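Local coordinates for double-stranded RNA-binding protein 1 (Arabidopsis thaliana, PDB 3ADG) that binds double-stranded RNA and assists DICER-LIKE 1 in the accurate processing of primary and precursor microRNAs in the nucleus, at residues T39-D43 / G44-N48. Sequence-based numbering, arbitrary orientation.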
loop_
_atom_site.group_PDB
_atom_site.type_symbol
_atom_site.label_atom_id
_atom_site.label_comp_id
_atom_site.label_asym_id
_atom_site.label_seq_id
_atom_site.Cartn_x
_atom_site.Cartn_y
_atom_site.Cartn_z
ATOM N N THR A 39 3.373 3.565 2.011
ATOM C CA THR A 39 4.378 2.838 1.274
ATOM C C THR A 39 4.194 1.408 1.692
ATOM O O THR A 39 4.091 1.136 2.899
ATOM C CB THR A 39 5.815 3.294 1.618
ATOM O OG1 THR A 39 5.958 4.687 1.329
ATOM C CG2 THR A 39 6.872 2.482 0.797
ATOM N N VAL A 40 4.078 0.529 0.704
ATOM C CA VAL A 40 4.097 -0.917 0.926
ATOM C C VAL A 40 5.486 -1.430 0.600
ATOM O O VAL A 40 6.095 -1.040 -0.426
ATOM C CB VAL A 40 2.961 -1.722 0.174
ATOM C CG1 VAL A 40 3.129 -1.685 -1.337
ATOM C CG2 VAL A 40 2.886 -3.197 0.674
ATOM N N ILE A 41 5.973 -2.315 1.467
ATOM C CA ILE A 41 7.274 -2.914 1.308
ATOM C C ILE A 41 7.124 -4.427 1.123
ATOM O O ILE A 41 6.571 -5.127 1.990
ATOM C CB ILE A 41 8.206 -2.568 2.488
ATOM C CG1 ILE A 41 8.285 -1.040 2.671
ATOM C CG2 ILE A 41 9.588 -3.160 2.268
ATOM C CD1 ILE A 41 7.391 -0.460 3.824
ATOM N N LEU A 42 7.611 -4.901 -0.021
ATOM C CA LEU A 42 7.529 -6.314 -0.397
ATOM C C LEU A 42 8.848 -6.760 -1.013
ATOM O O LEU A 42 9.362 -6.122 -1.932
ATOM C CB LEU A 42 6.360 -6.553 -1.386
ATOM C CG LEU A 42 6.220 -7.997 -1.910
ATOM C CD1 LEU A 42 5.845 -8.990 -0.784
ATOM C CD2 LEU A 42 5.263 -8.046 -3.111
ATOM N N ASP A 43 9.401 -7.857 -0.501
ATOM C CA ASP A 43 10.666 -8.391 -1.030
ATOM C C ASP A 43 11.720 -7.280 -1.146
ATOM O O ASP A 43 12.409 -7.186 -2.166
ATOM C CB ASP A 43 10.425 -9.058 -2.395
ATOM C CG ASP A 43 11.578 -9.969 -2.826
ATOM O OD1 ASP A 43 12.311 -10.478 -1.950
ATOM O OD2 ASP A 43 11.733 -10.177 -4.048
ATOM N N GLY A 44 11.806 -6.425 -0.125
ATOM C CA GLY A 44 12.771 -5.323 -0.103
ATOM C C GLY A 44 12.382 -4.081 -0.903
ATOM O O GLY A 44 12.982 -3.013 -0.719
ATOM N N VAL A 45 11.393 -4.228 -1.792
ATOM C CA VAL A 45 11.017 -3.186 -2.747
ATOM C C VAL A 45 9.912 -2.294 -2.160
ATOM O O VAL A 45 8.922 -2.796 -1.611
ATOM C CB VAL A 45 10.520 -3.782 -4.101
ATOM C CG1 VAL A 45 10.347 -2.643 -5.133
ATOM C CG2 VAL A 45 11.496 -4.860 -4.646
ATOM N N ARG A 46 10.091 -0.976 -2.285
ATOM C CA ARG A 46 9.142 0.013 -1.742
ATOM C C ARG A 46 8.237 0.589 -2.830
ATOM O O ARG A 46 8.710 1.100 -3.834
ATOM C CB ARG A 46 9.890 1.158 -1.066
ATOM C CG ARG A 46 10.796 0.718 0.094
ATOM C CD ARG A 46 11.603 1.894 0.691
ATOM N NE ARG A 46 10.757 3.029 1.098
ATOM C CZ ARG A 46 10.177 3.121 2.290
ATOM N NH1 ARG A 46 10.328 2.131 3.179
ATOM N NH2 ARG A 46 9.431 4.173 2.575
ATOM N N TYR A 47 6.930 0.549 -2.609
ATOM C CA TYR A 47 5.988 1.080 -3.619
ATOM C C TYR A 47 5.125 2.087 -2.928
ATOM O O TYR A 47 4.580 1.785 -1.873
ATOM C CB TYR A 47 5.099 -0.027 -4.167
ATOM C CG TYR A 47 5.831 -1.246 -4.694
ATOM C CD1 TYR A 47 6.122 -2.315 -3.857
ATOM C CD2 TYR A 47 6.225 -1.323 -6.040
ATOM C CE1 TYR A 47 6.783 -3.437 -4.346
ATOM C CE2 TYR A 47 6.861 -2.456 -6.543
ATOM C CZ TYR A 47 7.147 -3.499 -5.681
ATOM O OH TYR A 47 7.768 -4.617 -6.150
ATOM N N ASN A 48 4.953 3.255 -3.543
ATOM C CA ASN A 48 4.283 4.344 -2.887
ATOM C C ASN A 48 2.873 4.562 -3.422
ATOM O O ASN A 48 2.646 4.534 -4.621
ATOM C CB ASN A 48 5.126 5.605 -3.007
ATOM C CG ASN A 48 6.365 5.528 -2.131
ATOM O OD1 ASN A 48 7.461 5.153 -2.580
ATOM N ND2 ASN A 48 6.183 5.814 -0.869
HETATM O O HOH W 1 8.276 -6.846 -4.296
#
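Val40 and Tyr47 face each other as a hydrogen-bonded antiparallel pair, Val40 N giving to Tyr47 O at 2.9 Å and Tyr47 N returning to Val40 O at 2.8 Å, both donors nearly along the C=O axis. On the face shared by Val40, Leu42 and Tyr47, Val40 CG1 sits 3.8 Å from Tyr47 CB; it gets there by lying between its own backbone N and carbonyl carbon (chi1 67°). The Tyr47 ring runs on along the hairpin toward the turn, bringing CE1 to 4.3 Å from Leu42 CB at the ring edge. A water in the ring plane lies 2.9 Å from Tyr47 OH and donates to Leu42 O, tying the phenol to the strand end. That carbonyl also accepts Val45 N at 2.8 Å, the donor standing 51° out of the carbonyl plane, whereas Leu42 N meets Val45 O in the carbonyl plane. These two bonds close a type I' beta turn from Leu42 to Val45, whose central residues Asp43 and Gly44 both have positive phi. Thr39, Ile41 and Arg46 share the other face. Arg46, bent at chi3 (54°), folds its guanidinium back over Thr39, whose CG2 lies against one face, off toward the rim, 3.5 Å from Arg46 NH2. Arg46 NH1 comes within 3.8 Å of Ile41 CG1, the two side chains running alongside. A salt bridge from Arg46 NH2 to Glu24 of strand 22-28, on the far side of the central strand 35-42, probably helps hold the guanidinium there and would partly offset its positive charge. The hairpin forms the second and third strands of the alpha-beta-beta-beta-alpha fold of this first double-stranded RNA-binding domain. Val40, Leu42 and Tyr47 face the helical layer, where Val40 and Leu42 meet Leu9 of helix 5-15, and Val40 and Tyr47 pack on Ala67 of helix 56-71.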